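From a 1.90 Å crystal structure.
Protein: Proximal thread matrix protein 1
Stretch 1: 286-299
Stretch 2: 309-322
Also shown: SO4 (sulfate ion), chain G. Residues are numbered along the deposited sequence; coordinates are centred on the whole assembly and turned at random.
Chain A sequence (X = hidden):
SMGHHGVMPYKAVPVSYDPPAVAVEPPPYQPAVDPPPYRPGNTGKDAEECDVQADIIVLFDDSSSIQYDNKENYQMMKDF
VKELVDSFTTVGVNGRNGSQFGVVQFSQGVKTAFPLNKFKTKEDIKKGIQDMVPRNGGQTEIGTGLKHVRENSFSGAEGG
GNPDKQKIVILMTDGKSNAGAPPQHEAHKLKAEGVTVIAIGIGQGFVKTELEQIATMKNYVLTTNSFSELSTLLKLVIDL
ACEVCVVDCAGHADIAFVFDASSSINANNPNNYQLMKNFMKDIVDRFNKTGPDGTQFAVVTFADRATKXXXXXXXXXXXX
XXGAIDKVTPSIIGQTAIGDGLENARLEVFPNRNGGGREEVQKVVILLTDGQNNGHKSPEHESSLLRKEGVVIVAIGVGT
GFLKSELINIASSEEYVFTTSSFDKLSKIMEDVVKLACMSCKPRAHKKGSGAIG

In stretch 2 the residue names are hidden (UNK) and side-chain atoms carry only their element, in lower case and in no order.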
# COMPACT_ATOMS: atom_id res chain seq x y z
N ARG A 286 -2.28 21.98 -5.92
CA ARG A 286 -2.56 21.56 -4.56
C ARG A 286 -1.29 21.38 -3.73
O ARG A 286 -1.37 21.20 -2.51
CB ARG A 286 -3.39 20.27 -4.55
CG ARG A 286 -4.73 20.45 -5.24
CD ARG A 286 -5.69 21.22 -4.37
NE ARG A 286 -6.06 20.45 -3.20
CZ ARG A 286 -7.15 19.69 -3.11
NH1 ARG A 286 -8.01 19.62 -4.11
NH2 ARG A 286 -7.38 19.01 -2.00
N PHE A 287 -0.13 21.44 -4.36
CA PHE A 287 1.12 21.37 -3.59
C PHE A 287 1.56 22.76 -3.13
O PHE A 287 1.37 23.76 -3.82
CB PHE A 287 2.22 20.64 -4.38
CG PHE A 287 1.97 19.16 -4.52
CD1 PHE A 287 1.11 18.69 -5.49
CD2 PHE A 287 2.54 18.26 -3.63
CE1 PHE A 287 0.85 17.34 -5.59
CE2 PHE A 287 2.29 16.90 -3.75
CZ PHE A 287 1.44 16.44 -4.72
N ASN A 288 2.15 22.80 -1.94
CA ASN A 288 2.46 24.06 -1.28
C ASN A 288 3.56 24.83 -2.00
O ASN A 288 3.49 26.05 -2.13
CB ASN A 288 2.87 23.81 0.17
CG ASN A 288 3.20 25.10 0.91
OD1 ASN A 288 2.34 25.96 1.07
ND2 ASN A 288 4.45 25.24 1.34
N LYS A 289 4.56 24.10 -2.48
CA LYS A 289 5.72 24.73 -3.09
C LYS A 289 6.39 23.78 -4.06
O LYS A 289 6.68 22.63 -3.71
CB LYS A 289 6.75 25.13 -2.02
CG LYS A 289 7.91 25.92 -2.62
CD LYS A 289 8.76 26.64 -1.58
CE LYS A 289 9.59 25.68 -0.75
NZ LYS A 289 10.18 26.34 0.45
N THR A 290 6.66 24.26 -5.26
CA THR A 290 7.30 23.43 -6.27
C THR A 290 8.76 23.78 -6.41
O THR A 290 9.20 24.88 -6.03
CB THR A 290 6.60 23.58 -7.63
OG1 THR A 290 6.53 24.97 -7.99
CG2 THR A 290 5.19 23.01 -7.56
N GLY A 291 9.53 22.84 -6.96
CA GLY A 291 10.95 23.02 -7.17
C GLY A 291 11.79 22.22 -6.20
O GLY A 291 11.28 21.37 -5.47
N PRO A 292 13.11 22.49 -6.18
CA PRO A 292 14.08 21.69 -5.42
C PRO A 292 13.84 21.76 -3.92
O PRO A 292 14.30 20.87 -3.21
CB PRO A 292 15.43 22.34 -5.78
CG PRO A 292 15.18 23.06 -7.07
CD PRO A 292 13.76 23.50 -7.02
N ASP A 293 13.13 22.78 -3.45
CA ASP A 293 12.86 22.93 -2.02
C ASP A 293 11.51 22.34 -1.64
O ASP A 293 11.11 22.43 -0.48
CB ASP A 293 12.86 24.41 -1.63
CG ASP A 293 14.23 25.02 -1.67
OD1 ASP A 293 15.21 24.28 -1.40
OD2 ASP A 293 14.32 26.23 -1.97
N GLY A 294 10.80 21.79 -2.60
CA GLY A 294 9.51 21.19 -2.31
C GLY A 294 9.21 20.06 -3.27
O GLY A 294 9.91 19.06 -3.31
N THR A 295 8.17 20.26 -4.07
CA THR A 295 7.69 19.23 -4.97
C THR A 295 8.18 19.48 -6.38
O THR A 295 8.04 20.58 -6.94
CB THR A 295 6.16 19.20 -4.96
OG1 THR A 295 5.72 19.24 -3.60
CG2 THR A 295 5.63 17.94 -5.67
N GLN A 296 8.76 18.45 -6.97
CA GLN A 296 9.20 18.52 -8.35
C GLN A 296 8.27 17.66 -9.18
O GLN A 296 7.77 16.65 -8.69
CB GLN A 296 10.64 18.04 -8.45
CG GLN A 296 11.62 19.01 -7.84
CD GLN A 296 13.06 18.67 -8.12
OE1 GLN A 296 13.84 19.54 -8.50
NE2 GLN A 296 13.42 17.41 -7.93
N PHE A 297 8.01 18.10 -10.41
CA PHE A 297 7.12 17.38 -11.31
C PHE A 297 7.82 17.01 -12.62
O PHE A 297 8.73 17.70 -13.05
CB PHE A 297 5.90 18.26 -11.63
CG PHE A 297 4.88 18.30 -10.53
CD1 PHE A 297 3.93 17.31 -10.42
CD2 PHE A 297 4.89 19.32 -9.61
CE1 PHE A 297 2.98 17.35 -9.40
CE2 PHE A 297 3.94 19.36 -8.59
CZ PHE A 297 3.00 18.37 -8.48
N ALA A 298 7.38 15.93 -13.25
CA ALA A 298 7.86 15.53 -14.56
C ALA A 298 6.67 15.00 -15.36
O ALA A 298 5.66 14.59 -14.78
CB ALA A 298 8.93 14.45 -14.42
N VAL A 299 6.78 15.04 -16.68
CA VAL A 299 5.76 14.46 -17.56
C VAL A 299 6.38 13.50 -18.58
O VAL A 299 7.36 13.83 -19.27
CB VAL A 299 4.97 15.55 -18.31
CG1 VAL A 299 4.22 14.95 -19.51
CG2 VAL A 299 4.01 16.25 -17.37
N UNK A 309 8.65 14.39 -21.73
CA UNK A 309 8.34 15.76 -22.11
C UNK A 309 9.16 16.72 -21.28
O UNK A 309 9.76 17.65 -21.81
c UNK A 309 6.18 15.37 -24.27
c UNK A 309 6.84 16.05 -21.95
o UNK A 309 6.74 16.37 -24.69
c UNK A 309 5.94 15.19 -22.78
n UNK A 309 5.76 14.40 -25.06
N UNK A 310 9.18 16.51 -19.97
CA UNK A 310 10.10 17.24 -19.12
C UNK A 310 10.41 16.45 -17.86
O UNK A 310 9.56 15.72 -17.33
c UNK A 310 5.83 19.01 -16.74
c UNK A 310 6.99 18.82 -16.02
c UNK A 310 8.27 18.75 -18.07
c UNK A 310 5.88 19.09 -18.11
c UNK A 310 8.21 18.68 -16.69
c UNK A 310 7.09 18.96 -18.77
c UNK A 310 9.60 18.67 -18.80
N UNK A 311 11.67 16.55 -17.42
CA UNK A 311 12.13 15.90 -16.22
C UNK A 311 11.93 16.78 -15.00
O UNK A 311 11.48 17.93 -15.11
N UNK A 312 12.31 16.24 -13.85
CA UNK A 312 12.04 16.82 -12.54
C UNK A 312 12.76 18.15 -12.30
O UNK A 312 12.34 18.96 -11.46
c UNK A 312 12.45 15.82 -11.46
c UNK A 312 11.63 14.52 -11.35
c UNK A 312 10.26 14.81 -10.74
c UNK A 312 12.37 13.51 -10.53
N UNK A 313 13.85 18.38 -13.04
CA UNK A 313 14.69 19.55 -12.80
C UNK A 313 14.49 20.69 -13.80
O UNK A 313 15.16 21.73 -13.70
c UNK A 313 16.15 19.14 -12.79
c UNK A 313 16.57 18.40 -11.53
c UNK A 313 16.65 19.35 -10.34
n UNK A 313 16.55 19.40 -7.85
c UNK A 313 16.98 18.61 -9.04
N UNK A 314 13.57 20.51 -14.75
CA UNK A 314 13.32 21.54 -15.78
C UNK A 314 12.67 22.81 -15.21
O UNK A 314 13.01 23.92 -15.62
o UNK A 314 14.45 20.21 -17.93
c UNK A 314 13.20 20.24 -17.97
o UNK A 314 12.55 19.70 -18.87
c UNK A 314 12.43 21.01 -16.90
N UNK A 315 11.71 22.63 -14.31
CA UNK A 315 10.91 23.75 -13.84
C UNK A 315 10.81 23.81 -12.33
O UNK A 315 10.75 22.78 -11.65
c UNK A 315 9.51 23.67 -14.41
c UNK A 315 9.45 23.61 -15.91
c UNK A 315 9.74 24.73 -16.69
c UNK A 315 9.02 22.38 -17.95
c UNK A 315 9.33 23.50 -18.70
c UNK A 315 9.68 24.68 -18.07
c UNK A 315 9.09 22.44 -16.57
o UNK A 315 9.25 23.46 -20.07
N UNK A 316 10.78 25.03 -11.79
CA UNK A 316 10.60 25.19 -10.35
C UNK A 316 9.31 25.95 -9.98
O UNK A 316 8.89 25.88 -8.84
c UNK A 316 11.82 25.86 -9.71
o UNK A 316 12.12 27.09 -10.33
N UNK A 317 8.69 26.65 -10.93
CA UNK A 317 7.45 27.38 -10.63
C UNK A 317 6.20 26.63 -11.10
O UNK A 317 6.23 25.92 -12.10
o UNK A 317 7.21 28.76 -12.63
c UNK A 317 7.46 28.80 -11.25
N UNK A 318 5.10 26.83 -10.40
CA UNK A 318 3.84 26.21 -10.75
C UNK A 318 3.39 26.70 -12.10
O UNK A 318 2.87 25.94 -12.91
n UNK A 318 0.94 25.89 -5.20
c UNK A 318 2.85 25.70 -8.47
c UNK A 318 2.03 25.54 -6.12
c UNK A 318 1.73 26.05 -7.52
c UNK A 318 2.78 26.55 -9.71
N UNK A 319 3.57 27.99 -12.34
CA UNK A 319 3.18 28.58 -13.61
C UNK A 319 3.93 27.91 -14.76
O UNK A 319 3.34 27.60 -15.79
c UNK A 319 3.41 30.09 -13.61
N UNK A 320 5.24 27.70 -14.59
CA UNK A 320 6.03 27.03 -15.63
C UNK A 320 5.59 25.56 -15.81
O UNK A 320 5.46 25.07 -16.92
o UNK A 320 9.21 28.67 -14.84
c UNK A 320 7.52 27.06 -15.29
o UNK A 320 7.60 29.27 -16.22
c UNK A 320 8.15 28.44 -15.47
N UNK A 321 5.38 24.87 -14.70
CA UNK A 321 4.96 23.47 -14.78
C UNK A 321 3.62 23.35 -15.50
O UNK A 321 3.47 22.55 -16.43
c UNK A 321 6.37 22.45 -11.36
c UNK A 321 4.23 21.45 -13.46
c UNK A 321 6.31 22.72 -12.83
c UNK A 321 4.90 22.83 -13.39
N UNK A 322 2.65 24.16 -15.11
CA UNK A 322 1.34 24.11 -15.74
C UNK A 322 1.37 24.50 -17.22
O UNK A 322 0.70 23.88 -18.03
n UNK A 322 -1.88 27.38 -12.09
c UNK A 322 0.35 24.99 -14.97
c UNK A 322 -0.94 25.25 -12.81
c UNK A 322 0.17 24.52 -13.55
c UNK A 322 -0.67 26.72 -12.64
S SO4 G . 16.15 15.94 -15.87
O1 SO4 G . 15.71 15.67 -17.24
O2 SO4 G . 15.22 16.89 -15.23
O3 SO4 G . 17.48 16.53 -15.87
O4 SO4 G . 16.17 14.66 -15.16
O HOH W 1 3.09 28.19 -4.36
O HOH W 2 13.07 21.70 -9.87
O HOH W 3 9.82 20.30 -11.06

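Position 309 carries three carbons in a row, the third bearing one oxygen and one nitrogen, an amide; its second carbon lies 3.7 Å from Val299 CG1 before the amide leads away. It is Gln309, that carbon being CG. Its backbone N donates to Val299 O at 2.8 Å.

Position 310 has one carbon and a six-carbon ring without a heteroatom, lying with one face over Val299 CB, 4.0 Å from the ring centroid. It is Phe310. Val299 N donates to Phe310 O at 2.9 Å, and Phe310 N returns a weak bond to Val299 O at 3.3 Å, closing an antiparallel pair.

Position 311 has no side-chain atoms, so it is Gly311; a CB here would clash with sulfate O1. It opens a type I turn.

Position 312 has four carbons forked at the second, one tip 3.9 Å from Ala298 CB: Leu312, the tip being CD2. Its CA makes a CH···O contact with Phe297 O at 3.5 Å.

At position 313 four carbons in a row start away from stretch 1, yet end in a nitrogen 2.8 Å from Gln296 OE1: Lys313, whose NZ donates that hydrogen bond. Its backbone N binds sulfate O2 at 3.0 Å.

Position 314, two carbons with two oxygens on the second, is Asp314; it closes the turn and touches nothing on stretch 1.

Position 315 has one carbon, then a six-carbon ring bearing one oxygen: Tyr315. Its backbone does the work: water 3 lies 2.7 Å from Tyr315 O and accepts from Phe297 N at 2.9 Å.

Position 316, one carbon and one oxygen, is Ser316. Its O accepts from Thr290 OG1 at 2.7 Å, and its CA comes 3.9 Å from Gly291 CA, where backbone angles call for glycine.

Position 317 has the same two atoms: Ser317, the N-cap, whose OG accepts from the backbone N of position 320 at 3.0 Å.

Position 318 has four carbons and a terminal nitrogen 2.6 Å from Phe287 O: Lys318, whose NZ donates that bond.

Position 319 has a single carbon, Ala319, and position 320 two carbons with two oxygens, Asp320; neither touches stretch 1.

Position 321 has four carbons forked at the first; its longer arm ends 3.9 Å from both Thr290 CB and Phe297 CD2: Ile321, the end being CD1.

Position 322, four carbons ending in nitrogen, is Lys322, out of reach.

The rule: backbone pairing sets register at Val299 and Phe310, and Leu312 and Ile321 pack apolar carbons beside it. Lysines starting sideways or away still deliver NZ to oxygens: Lys313 to strand residue Gln296, Lys318, like Thr290 OG1, at the loop preceding that strand.

Stretch 2 (309-322) QFGLKDYSSKADIK
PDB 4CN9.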